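Side-chain contacts in flagellin (Burkholderia pseudomallei, PDB 4CFI), which probably polymerises as the subunit of the bacterial flagellar filament and, as an exposed surface protein, is a target of the immune response: residues N55-A58 against S59-Y63; A186-T189 against S190-S193; A194-A197 against T198-A201; S225-T228 against G229-A233. All coordinates share one frame; numbering follows the deposited sequence. Where two conformers were deposited one is given.

Four local contacts sample the helix ends and one helix-preceding loop of this elongated, single-chain flagellin fragment. Interaction 1 lies at the C-terminal end of helix 37-60, in the family's N-terminal helical region. Interactions 2 and 3 belong to the D2 range and follow directly in the chain: their centres are about 10 Å apart, and Thr192 O packs on Gln200 CG at 3.3 Å. Interaction 1 lies on the opposite side of the chain's centre, its centre about 49 Å from that of interaction 2. Interaction 4, at the start of helix 227-257, has its centre about 25 Å from those of interactions 2 and 3. Interactions 3 and 4 both use a hydroxyl N-cap.

Interaction 1. Residues N55-A58 against S59-Y63; sequences NRIA and SQTNY
Ile57 O is gripped twice by one residue, Thr61, whose hydroxyl OG1 donates to it at 2.7 Å while its backbone N donates to the same oxygen at 3.0 Å. This is the C-terminal end of helix 37-60, where Thr61 is the first residue to leave helical phi/psi. The two donors reach the carbonyl from opposite faces of its plane, OG1 tilted from it by 24°, so the last turn is held by backbone and side chain together. Thr61 can do this because OG1 stands anti to its own carbonyl carbon (chi1 -61°), which swings the hydroxyl back toward the helix. In that pose the Ile57 and Thr61 side chains lie side by side and point the same way, with Ile57 CG2 3.5 Å from Thr61 OG1.

Two residues earlier, Ser59 N donates to Asn55 O. The Ser59 hydroxyl is also near that oxygen, but its single proton has a second acceptor within reach, Gln60 OE1, and the choice between them is not settled. Gln60 N makes a weak bond to Arg56 O, its N-H...O angle being 125°. The Arg56 and Gln60 side chains cross at about a right angle and meet through their CG atoms, while the Arg56 guanidinium finds its salt-bridge partner in Glu53.

Beyond the helix the chain enters the short strand 62-63, and Thr61 pairs through its backbone with Ile68. A water spans the exit, donating to Ala58 O and to Thr61 O, at 2.7 Å from each.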
ATOM      1  N   ASN A  55     -11.251  -2.781 -14.542  1.00  7.73           N
ATOM      2  CA  ASN A  55     -10.884  -2.439 -15.908  1.00  7.78           C
ATOM      3  C   ASN A  55     -12.094  -2.106 -16.775  1.00  7.31           C
ATOM      4  O   ASN A  55     -11.972  -1.255 -17.669  1.00  8.58           O
ATOM      5  CB  ASN A  55     -10.027  -3.535 -16.567  1.00  9.13           C
ATOM      6  CG  ASN A  55      -8.619  -3.599 -16.016  1.00  9.52           C
ATOM      7  OD1 ASN A  55      -8.064  -4.691 -15.800  1.00 12.74           O
ATOM      8  ND2 ASN A  55      -8.027  -2.466 -15.799  1.00  8.57           N
ATOM      9  N   ARG A  56     -13.235  -2.744 -16.525  1.00  7.11           N
ATOM     10  CA  ARG A  56     -14.458  -2.387 -17.241  1.00  7.34           C
ATOM     11  C   ARG A  56     -14.911  -0.972 -16.890  1.00  7.24           C
ATOM     12  O   ARG A  56     -15.278  -0.180 -17.764  1.00  8.06           O
ATOM     13  CB  ARG A  56     -15.586  -3.373 -16.952  1.00  7.76           C
ATOM     14  CG  ARG A  56     -16.774  -3.246 -17.901  1.00  8.35           C
ATOM     15  CD  ARG A  56     -18.041  -3.938 -17.387  1.00  9.54           C
ATOM     16  NE  ARG A  56     -18.463  -3.392 -16.107  1.00  9.84           N
ATOM     17  CZ  ARG A  56     -19.009  -2.195 -15.944  1.00 10.97           C
ATOM     18  NH1 ARG A  56     -19.301  -1.411 -16.982  1.00 10.56           N
ATOM     19  NH2 ARG A  56     -19.280  -1.766 -14.722  1.00 11.73           N
ATOM     20  N   ILE A  57     -14.914  -0.657 -15.605  1.00  7.55           N
ATOM     21  CA  ILE A  57     -15.327   0.676 -15.179  1.00  8.22           C
ATOM     22  C   ILE A  57     -14.413   1.733 -15.827  1.00  7.89           C
ATOM     23  O   ILE A  57     -14.879   2.770 -16.330  1.00  8.20           O
ATOM     24  CB  ILE A  57     -15.330   0.778 -13.634  1.00  8.81           C
ATOM     25  CG1 ILE A  57     -16.392  -0.158 -13.025  1.00  9.41           C
ATOM     26  CG2 ILE A  57     -15.507   2.220 -13.196  1.00  9.37           C
ATOM     27  CD1 ILE A  57     -16.091  -0.556 -11.587  1.00 10.11           C
ATOM     28  N   ALA A  58     -13.108   1.482 -15.811  1.00  7.85           N
ATOM     29  CA  ALA A  58     -12.147   2.448 -16.348  1.00  8.01           C
ATOM     30  C   ALA A  58     -12.281   2.623 -17.863  1.00  8.77           C
ATOM     31  O   ALA A  58     -12.136   3.737 -18.372  1.00  9.52           O
ATOM     32  CB  ALA A  58     -10.718   2.061 -16.000  1.00  8.26           C
ATOM     33  N   SER A  59     -12.528   1.534 -18.583  1.00  7.94           N
ATOM     34  CA  SER A  59     -12.608   1.586 -20.045  1.00  8.45           C
ATOM     35  C   SER A  59     -13.991   1.938 -20.593  1.00  7.87           C
ATOM     36  O   SER A  59     -14.108   2.269 -21.773  1.00  8.96           O
ATOM     37  CB  SER A  59     -12.092   0.287 -20.686  1.00  9.21           C
ATOM     38  OG  SER A  59     -12.945  -0.818 -20.444  1.00  9.07           O
ATOM     39  N   GLN A  60     -15.029   1.872 -19.759  1.00  8.03           N
ATOM     40  CA  GLN A  60     -16.387   2.052 -20.252  1.00  8.36           C
ATOM     41  C   GLN A  60     -17.156   3.218 -19.631  1.00  8.88           C
ATOM     42  O   GLN A  60     -18.191   3.601 -20.192  1.00 10.97           O
ATOM     43  CB  GLN A  60     -17.197   0.754 -20.096  1.00  8.82           C
ATOM     44  CG  GLN A  60     -16.569  -0.478 -20.748  1.00  8.97           C
ATOM     45  CD  GLN A  60     -16.149  -0.306 -22.198  1.00  8.32           C
ATOM     46  OE1 GLN A  60     -15.087  -0.825 -22.632  1.00 11.01           O
ATOM     47  NE2 GLN A  60     -16.958   0.406 -22.966  1.00  7.77           N
ATOM     48  N   THR A  61     -16.712   3.798 -18.511  1.00  9.41           N
ATOM     49  CA  THR A  61     -17.467   4.907 -17.927  1.00 10.10           C
ATOM     50  C   THR A  61     -17.375   6.076 -18.903  1.00  9.42           C
ATOM     51  O   THR A  61     -16.266   6.507 -19.259  1.00  9.17           O
ATOM     52  CB  THR A  61     -16.911   5.339 -16.562  1.00  9.01           C
ATOM     53  OG1 THR A  61     -16.996   4.231 -15.657  1.00  9.77           O
ATOM     54  CG2 THR A  61     -17.720   6.468 -15.977  1.00 10.37           C
ATOM     55  N   ASN A  62     -18.523   6.574 -19.368  1.00 10.12           N
ATOM     56  CA  ASN A  62     -18.508   7.563 -20.441  1.00 11.32           C
ATOM     57  C   ASN A  62     -19.694   8.486 -20.344  1.00 11.56           C
ATOM     58  O   ASN A  62     -20.734   8.134 -19.797  1.00 14.13           O
ATOM     59  CB  ASN A  62     -18.399   6.894 -21.835  1.00 12.14           C
ATOM     60  CG  ASN A  62     -19.669   6.182 -22.273  1.00 14.48           C
ATOM     61  OD1 ASN A  62     -19.750   4.953 -22.202  1.00 18.71           O
ATOM     62  ND2 ASN A  62     -20.636   6.933 -22.773  1.00 14.32           N
ATOM     63  N   TYR A  63     -19.518   9.684 -20.886  1.00 13.04           N
ATOM     64  CA  TYR A  63     -20.596  10.650 -21.013  1.00 14.46           C
ATOM     65  C   TYR A  63     -20.796  10.935 -22.488  1.00 15.85           C
ATOM     66  O   TYR A  63     -19.875  11.393 -23.173  1.00 14.75           O
ATOM     67  CB  TYR A  63     -20.275  11.941 -20.260  1.00 15.11           C
ATOM     68  CG  TYR A  63     -21.478  12.858 -20.182  1.00 17.12           C
ATOM     69  CD1 TYR A  63     -22.548  12.563 -19.332  1.00 21.89           C
ATOM     70  CD2 TYR A  63     -21.575  13.976 -20.989  1.00 19.72           C
ATOM     71  CE1 TYR A  63     -23.659  13.379 -19.269  1.00 23.43           C
ATOM     72  CE2 TYR A  63     -22.686  14.801 -20.935  1.00 24.07           C
ATOM     73  CZ  TYR A  63     -23.719  14.492 -20.074  1.00 24.65           C
ATOM     74  OH  TYR A  63     -24.813  15.303 -20.021  1.00 36.94           O
TER
HETATM   75  O   HOH W   1     -13.631   5.943 -18.928  1.00  9.57           O

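Interaction 2. Residues A186-T189 against S190-S193; sequences ALST and SATS
Leu187 CD1 rests on Ala191 CB at 3.7 Å, an apolar contact between residues four apart across a compact turn in the loop preceding helix 197-213. The leucine's chi1 of -176° places CG beside its carbonyl carbon, and the isobutyl group therefore reaches forward over the turn. Its other branch, CD2, meets Thr192 CG2 at 4.1 Å, where the two side chains cross at about a right angle.

Ser188 folds its hydroxyl between its own backbone N and carbonyl carbon (chi1 63°), which brings OG to 3.1 Å from Ala191 N. That bond is weak, with an N-H...O angle of 128°; the same N-H also donates to Ser188 O. Next along, Thr192 N donates to Thr189 O at 3.2 Å, coming from above the carbonyl plane.

The Thr192 hydroxyl faces two waters, one shared with Ser188 O and the other with Thr189 O, each water donating to its carbonyl and thus tying the threonine to the turn.

Helix 160-167 packs against Leu187, Ser188 and Ala191 through Val166. Helix 197-213 meets Leu187 and Thr192 through Ala203, and strand 111-119 touches Leu187 through Ile115 and Ala191 through Val117.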
ATOM      1  N   ALA A 186      17.520  -4.403   5.400  1.00  7.16           N
ATOM      2  CA  ALA A 186      18.679  -5.273   5.497  1.00  7.89           C
ATOM      3  C   ALA A 186      18.927  -5.568   6.979  1.00  7.53           C
ATOM      4  O   ALA A 186      19.009  -4.651   7.784  1.00  7.91           O
ATOM      5  CB  ALA A 186      19.891  -4.581   4.892  1.00  9.97           C
ATOM      6  N   LEU A 187      18.990  -6.849   7.330  1.00  8.08           N
ATOM      7  CA  LEU A 187      19.128  -7.293   8.711  1.00  7.33           C
ATOM      8  C   LEU A 187      20.550  -7.797   8.957  1.00  6.96           C
ATOM      9  O   LEU A 187      21.031  -8.659   8.224  1.00  8.22           O
ATOM     10  CB  LEU A 187      18.159  -8.437   8.961  1.00  7.34           C
ATOM     11  CG  LEU A 187      18.084  -8.974  10.391  1.00  7.38           C
ATOM     12  CD1 LEU A 187      17.469  -7.959  11.338  1.00  7.57           C
ATOM     13  CD2 LEU A 187      17.267 -10.268  10.418  1.00  8.27           C
ATOM     14  N   SER A 188      21.200  -7.303  10.000  1.00  6.86           N
ATOM     15  CA  SER A 188      22.551  -7.723  10.311  1.00  6.47           C
ATOM     16  C   SER A 188      22.621  -9.196  10.623  1.00  7.16           C
ATOM     17  O   SER A 188      21.687  -9.764  11.175  1.00  7.60           O
ATOM     18  CB  SER A 188      23.081  -6.944  11.506  1.00  6.63           C
ATOM     19  OG  SER A 188      22.300  -7.238  12.667  1.00  7.53           O
ATOM     20  N   THR A 189      23.767  -9.803  10.353  0.75  7.22           N
ATOM     21  CA  THR A 189      23.961 -11.184  10.791  0.75  7.79           C
ATOM     22  C   THR A 189      23.963 -11.267  12.329  0.75  7.22           C
ATOM     23  O   THR A 189      23.499 -12.266  12.905  0.75  7.74           O
ATOM     24  CB  THR A 189      25.218 -11.810  10.180  0.75  9.09           C
ATOM     25  OG1 THR A 189      26.335 -10.988  10.502  0.75 10.41           O
ATOM     26  CG2 THR A 189      25.081 -11.934   8.654  0.75 10.93           C
ATOM     27  N   SER A 190      24.481 -10.234  12.990  0.75  7.32           N
ATOM     28  CA  SER A 190      24.513 -10.201  14.449  0.75  7.40           C
ATOM     29  C   SER A 190      23.128 -10.231  15.085  0.75  6.99           C
ATOM     30  O   SER A 190      23.001 -10.600  16.243  0.75  6.91           O
ATOM     31  CB  SER A 190      25.288  -8.982  14.948  0.75  7.36           C
ATOM     32  OG  SER A 190      26.673  -9.123  14.696  0.75  9.71           O
ATOM     33  N   ALA A 191      22.099  -9.813  14.353  1.00  7.00           N
ATOM     34  CA  ALA A 191      20.740  -9.837  14.906  1.00  6.74           C
ATOM     35  C   ALA A 191      20.230 -11.242  15.217  1.00  6.52           C
ATOM     36  O   ALA A 191      19.385 -11.392  16.109  1.00  6.74           O
ATOM     37  CB  ALA A 191      19.775  -9.132  13.967  1.00  7.71           C
ATOM     38  N   THR A 192      20.712 -12.261  14.487  1.00  7.18           N
ATOM     39  CA  THR A 192      20.201 -13.618  14.662  1.00  7.61           C
ATOM     40  C   THR A 192      21.287 -14.677  14.857  1.00  7.50           C
ATOM     41  O   THR A 192      20.966 -15.861  14.942  1.00  8.67           O
ATOM     42  CB  THR A 192      19.301 -14.031  13.484  1.00  8.87           C
ATOM     43  OG1 THR A 192      20.114 -14.097  12.308  1.00  9.43           O
ATOM     44  CG2 THR A 192      18.103 -13.073  13.295  1.00  9.32           C
ATOM     45  N   SER A 193      22.552 -14.277  14.909  1.00  7.13           N
ATOM     46  CA  SER A 193      23.635 -15.270  14.979  1.00  8.02           C
ATOM     47  C   SER A 193      23.579 -16.117  16.238  1.00  7.77           C
ATOM     48  O   SER A 193      24.055 -17.249  16.230  1.00  9.74           O
ATOM     49  CB  SER A 193      25.006 -14.617  14.839  1.00  9.20           C
ATOM     50  OG  SER A 193      25.196 -13.632  15.833  1.00  9.34           O
TER
HETATM   51  O   HOH W   2      20.305 -12.047  10.579  1.00 23.33           O
HETATM   52  O   HOH W   3      22.940 -14.687  11.541  1.00 13.82           O
HETATM   53  O   HOH W   4      27.830 -11.450  12.699  1.00 23.21           O

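Interaction 3. Residues A194-A197 against T198-A201; sequences ALSA and TDQA
Ser196 OG accepts from Asp199 N at 3.0 Å with a nearly straight N-H...O angle of 165°. The serine's chi1 of 71° puts OG between its backbone N and carbonyl carbon, turned toward the amide three residues on in the first helical turn.

Backbone bonds continue from this point: Gln200 N donates to Ser196 O at 2.9 Å, and Ala201 N to Ala197 O. A second side-chain bond reaches back past the serine, Gln200 NE2 donating to Leu195 O at 3.0 Å. Gln200 is extended beyond CG, and its NE2 comes from above the carbonyl plane, 38° out of it; the bond ties Gln200 back to the residue before the N-cap.

Carbon-to-carbon packing joins Leu195 and Asp199, whose side chains cross at about a right angle with CB atoms 3.7 Å apart.

Charge and water make up the remainder. Asp199 OD2 forms a salt bridge with Lys116 of strand 111-119, a strand that also touches Leu195. The same oxygen accepts from a water at 2.6 Å, and this water takes the N-H of Ser196 at 2.8 Å. The carboxylate thus serves that N-H through water and would probably interact favourably with the positive end of the helix dipole.

The bond from Asp199 N, the N3 amide, to Ser196 OG is the serine N-cap of helix 197-213; the other bonds surround it.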
ATOM      1  N   ALA A 194      22.967 -15.590  17.295  1.00  7.48           N
ATOM      2  CA  ALA A 194      22.863 -16.346  18.535  1.00  8.95           C
ATOM      3  C   ALA A 194      21.715 -17.348  18.545  1.00 10.04           C
ATOM      4  O   ALA A 194      21.607 -18.155  19.484  1.00 11.32           O
ATOM      5  CB  ALA A 194      22.724 -15.389  19.709  1.00  8.07           C
ATOM      6  N   LEU A 195      20.840 -17.259  17.544  1.00  9.59           N
ATOM      7  CA  LEU A 195      19.653 -18.098  17.437  1.00 10.09           C
ATOM      8  C   LEU A 195      19.922 -19.351  16.594  1.00 10.29           C
ATOM      9  O   LEU A 195      20.952 -19.454  15.937  1.00 11.02           O
ATOM     10  CB  LEU A 195      18.502 -17.305  16.824  1.00 10.11           C
ATOM     11  CG  LEU A 195      18.068 -16.067  17.618  1.00 12.10           C
ATOM     12  CD1 LEU A 195      16.985 -15.341  16.846  1.00 13.33           C
ATOM     13  CD2 LEU A 195      17.605 -16.417  19.024  1.00 14.28           C
ATOM     14  N   SER A 196      18.989 -20.297  16.622  1.00 10.76           N
ATOM     15  CA  SER A 196      19.083 -21.530  15.849  1.00 11.69           C
ATOM     16  C   SER A 196      19.075 -21.268  14.342  1.00 10.87           C
ATOM     17  O   SER A 196      18.614 -20.223  13.868  1.00 10.34           O
ATOM     18  CB  SER A 196      17.903 -22.452  16.175  1.00 12.45           C
ATOM     19  OG  SER A 196      16.692 -21.944  15.629  1.00 13.22           O
ATOM     20  N   ALA A 197      19.525 -22.254  13.574  1.00 12.37           N
ATOM     21  CA  ALA A 197      19.473 -22.179  12.110  1.00 12.97           C
ATOM     22  C   ALA A 197      18.043 -21.920  11.620  1.00 11.76           C
ATOM     23  O   ALA A 197      17.829 -21.131  10.710  1.00 12.38           O
ATOM     24  CB  ALA A 197      20.027 -23.455  11.486  1.00 14.43           C
ATOM     25  N   THR A 198      17.066 -22.555  12.252  0.75 11.69           N
ATOM     26  CA  THR A 198      15.681 -22.380  11.856  0.75 12.16           C
ATOM     27  C   THR A 198      15.208 -20.949  12.131  0.75 11.33           C
ATOM     28  O   THR A 198      14.525 -20.347  11.297  0.75 11.07           O
ATOM     29  CB  THR A 198      14.766 -23.397  12.567  0.75 13.38           C
ATOM     30  OG1 THR A 198      15.095 -24.725  12.132  0.75 17.20           O
ATOM     31  CG2 THR A 198      13.289 -23.114  12.261  0.75 14.12           C
ATOM     32  N   ASP A 199      15.568 -20.394  13.286  1.00 10.52           N
ATOM     33  CA  ASP A 199      15.217 -19.005  13.566  1.00 11.01           C
ATOM     34  C   ASP A 199      15.915 -18.041  12.603  1.00  9.59           C
ATOM     35  O   ASP A 199      15.334 -17.032  12.225  1.00  9.25           O
ATOM     36  CB  ASP A 199      15.561 -18.602  14.998  1.00 12.77           C
ATOM     37  CG  ASP A 199      14.574 -19.133  16.037  1.00 16.42           C
ATOM     38  OD1 ASP A 199      13.456 -19.511  15.677  1.00 21.21           O
ATOM     39  OD2 ASP A 199      14.932 -19.137  17.226  1.00 25.06           O
ATOM     40  N   GLN A 200      17.149 -18.336  12.226  1.00  9.62           N
ATOM     41  CA  GLN A 200      17.862 -17.500  11.264  1.00  9.49           C
ATOM     42  C   GLN A 200      17.129 -17.509   9.915  1.00  9.98           C
ATOM     43  O   GLN A 200      16.910 -16.449   9.309  1.00 11.07           O
ATOM     44  CB  GLN A 200      19.308 -17.922  11.097  1.00 10.69           C
ATOM     45  CG  GLN A 200      20.136 -17.694  12.356  1.00 10.36           C
ATOM     46  CD  GLN A 200      21.556 -18.192  12.233  1.00 12.45           C
ATOM     47  OE1 GLN A 200      22.109 -18.297  11.129  1.00 18.57           O
ATOM     48  NE2 GLN A 200      22.164 -18.501  13.358  1.00 13.16           N
ATOM     49  N   ALA A 201      16.699 -18.689   9.473  1.00 10.38           N
ATOM     50  CA  ALA A 201      15.938 -18.822   8.227  1.00 10.71           C
ATOM     51  C   ALA A 201      14.584 -18.117   8.331  1.00  9.67           C
ATOM     52  O   ALA A 201      14.120 -17.483   7.366  1.00 10.98           O
ATOM     53  CB  ALA A 201      15.741 -20.302   7.871  1.00 11.84           C
TER
HETATM   54  O   HOH W   5      16.987 -20.011  18.561  1.00 21.61           O

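Interaction 4. Residues S225-T228 against G229-A233; sequences STQT and GAYQA
A threonine N-cap opens helix 227-257: Thr226 OG1 accepts from Gly229 N at 3.1 Å, with an N-H...O angle of 151°. The hydroxyl lies between the threonine's own backbone N and carbonyl carbon (chi1 66°), facing the start of the helix. The regular helical ladder begins at the same residue, as Ala230 N donates to Thr226 O at 2.9 Å, followed by Tyr231 N to Gln227 O and Gln232 N to Thr228 O.

On one flank of the first turn Gln227 reaches along the Tyr231 side chain in the conformer given. There Gln227 NE2 comes to 2.6 Å from Tyr231 OH, a contact so short that its detail is doubtful. In this conformer the glutamine has CG anti to its backbone N and a bend at chi2, which turns the amide toward the phenol end of the ring; its CG then sits 3.6 Å from Tyr231 CE2, and the amide and ring planes stand 71° apart. Nearer the backbone, Gln227 O lies over one face of the ring, 3.4 Å above its plane and offset toward the rim.

On another flank, the Thr228 and Gln232 side chains cross, Thr228 CG2 standing 4.0 Å from Gln232 OE1. The Gln232 amide is fixed by two other partners, OE1 accepting from Gln217 NE2 and NE2 donating to Ala212 O.

Helix 197-213 touches Thr228 and Tyr231 through Gln209, while helix 2-31 contributes Ser31, which touches Ala230 and Tyr231 and whose carbonyl accepts from Gln227 NE2 in the conformer given.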
ATOM      1  N   SER A 225      -3.022 -15.440  -3.424  1.00 11.03           N
ATOM      2  CA  SER A 225      -2.886 -16.871  -3.239  1.00 11.42           C
ATOM      3  C   SER A 225      -1.680 -17.245  -2.383  1.00 11.92           C
ATOM      4  O   SER A 225      -1.477 -18.430  -2.132  1.00 15.05           O
ATOM      5  CB  SER A 225      -2.823 -17.596  -4.599  1.00 12.62           C
ATOM      6  OG  SER A 225      -1.601 -17.387  -5.262  1.00 16.03           O
ATOM      7  N   THR A 226      -0.867 -16.258  -1.991  1.00 12.24           N
ATOM      8  CA  THR A 226       0.194 -16.455  -1.013  1.00 12.93           C
ATOM      9  C   THR A 226       0.015 -15.407   0.069  1.00 12.09           C
ATOM     10  O   THR A 226      -0.597 -14.351  -0.161  1.00 12.73           O
ATOM     11  CB  THR A 226       1.597 -16.286  -1.603  1.00 12.48           C
ATOM     12  OG1 THR A 226       1.787 -14.921  -2.008  1.00 13.35           O
ATOM     13  CG2 THR A 226       1.820 -17.229  -2.769  1.00 14.06           C
ATOM     14  N   GLN A 227       0.555 -15.681   1.255  0.50 12.16           N
ATOM     15  CA  GLN A 227       0.392 -14.773   2.395  0.50 12.98           C
ATOM     16  C   GLN A 227       1.000 -13.399   2.102  0.50 12.35           C
ATOM     17  O   GLN A 227       0.375 -12.362   2.363  0.50 13.17           O
ATOM     18  CB  GLN A 227       1.030 -15.359   3.660  0.50 14.50           C
ATOM     19  CG  GLN A 227       0.732 -14.552   4.918  0.50 16.54           C
ATOM     20  CD  GLN A 227      -0.673 -14.793   5.432  0.50 18.10           C
ATOM     21  OE1 GLN A 227      -1.475 -15.441   4.770  0.50 22.84           O
ATOM     22  NE2 GLN A 227      -0.972 -14.290   6.622  0.50 18.52           N
ATOM     23  N   THR A 228       2.207 -13.391   1.539  1.00 11.17           N
ATOM     24  CA  THR A 228       2.871 -12.136   1.175  1.00 10.56           C
ATOM     25  C   THR A 228       2.030 -11.380   0.154  1.00  9.98           C
ATOM     26  O   THR A 228       1.858 -10.172   0.282  1.00 10.93           O
ATOM     27  CB  THR A 228       4.287 -12.384   0.626  1.00 11.91           C
ATOM     28  OG1 THR A 228       5.094 -12.914   1.686  1.00 13.84           O
ATOM     29  CG2 THR A 228       4.925 -11.111   0.073  1.00 12.36           C
ATOM     30  N   GLY A 229       1.486 -12.080  -0.830  1.00 10.36           N
ATOM     31  CA  GLY A 229       0.662 -11.439  -1.846  1.00  9.69           C
ATOM     32  C   GLY A 229      -0.615 -10.849  -1.292  1.00  9.81           C
ATOM     33  O   GLY A 229      -1.053  -9.790  -1.723  1.00 10.64           O
ATOM     34  N   ALA A 230      -1.219 -11.525  -0.325  1.00 10.08           N
ATOM     35  CA  ALA A 230      -2.396 -11.014   0.370  1.00 10.54           C
ATOM     36  C   ALA A 230      -2.088  -9.729   1.152  1.00 10.12           C
ATOM     37  O   ALA A 230      -2.868  -8.762   1.130  1.00 10.44           O
ATOM     38  CB  ALA A 230      -2.993 -12.082   1.276  1.00 10.90           C
ATOM     39  N   TYR A 231      -0.959  -9.725   1.863  1.00 10.04           N
ATOM     40  CA  TYR A 231      -0.534  -8.522   2.562  1.00 10.18           C
ATOM     41  C   TYR A 231      -0.231  -7.376   1.585  1.00  9.81           C
ATOM     42  O   TYR A 231      -0.593  -6.214   1.862  1.00 10.45           O
ATOM     43  CB  TYR A 231       0.680  -8.797   3.445  1.00  9.96           C
ATOM     44  CG  TYR A 231       0.445  -9.725   4.635  1.00 11.89           C
ATOM     45  CD1 TYR A 231      -0.810  -9.871   5.226  1.00 16.34           C
ATOM     46  CD2 TYR A 231       1.512 -10.417   5.206  1.00 12.06           C
ATOM     47  CE1 TYR A 231      -0.989 -10.705   6.322  1.00 17.75           C
ATOM     48  CE2 TYR A 231       1.338 -11.251   6.308  1.00 15.39           C
ATOM     49  CZ  TYR A 231       0.092 -11.381   6.868  1.00 17.30           C
ATOM     50  OH  TYR A 231      -0.080 -12.226   7.953  1.00 22.29           O
ATOM     51  N   GLN A 232       0.424  -7.675   0.462  1.00  9.74           N
ATOM     52  CA  GLN A 232       0.643  -6.651  -0.559  1.00  9.66           C
ATOM     53  C   GLN A 232      -0.686  -6.087  -1.061  1.00  9.77           C
ATOM     54  O   GLN A 232      -0.796  -4.876  -1.270  1.00 10.11           O
ATOM     55  CB  GLN A 232       1.418  -7.232  -1.734  1.00  9.50           C
ATOM     56  CG  GLN A 232       2.890  -7.477  -1.453  1.00 10.04           C
ATOM     57  CD  GLN A 232       3.563  -8.210  -2.600  1.00 10.04           C
ATOM     58  OE1 GLN A 232       3.115  -9.292  -2.992  1.00 11.30           O
ATOM     59  NE2 GLN A 232       4.640  -7.644  -3.142  1.00 10.86           N
ATOM     60  N   ALA A 233      -1.685  -6.959  -1.233  1.00  9.59           N
ATOM     61  CA  ALA A 233      -3.001  -6.517  -1.711  1.00  9.59           C
ATOM     62  C   ALA A 233      -3.689  -5.584  -0.723  1.00  9.90           C
ATOM     63  O   ALA A 233      -4.339  -4.624  -1.134  1.00 11.05           O
ATOM     64  CB  ALA A 233      -3.900  -7.702  -2.031  1.00  9.86           C
TER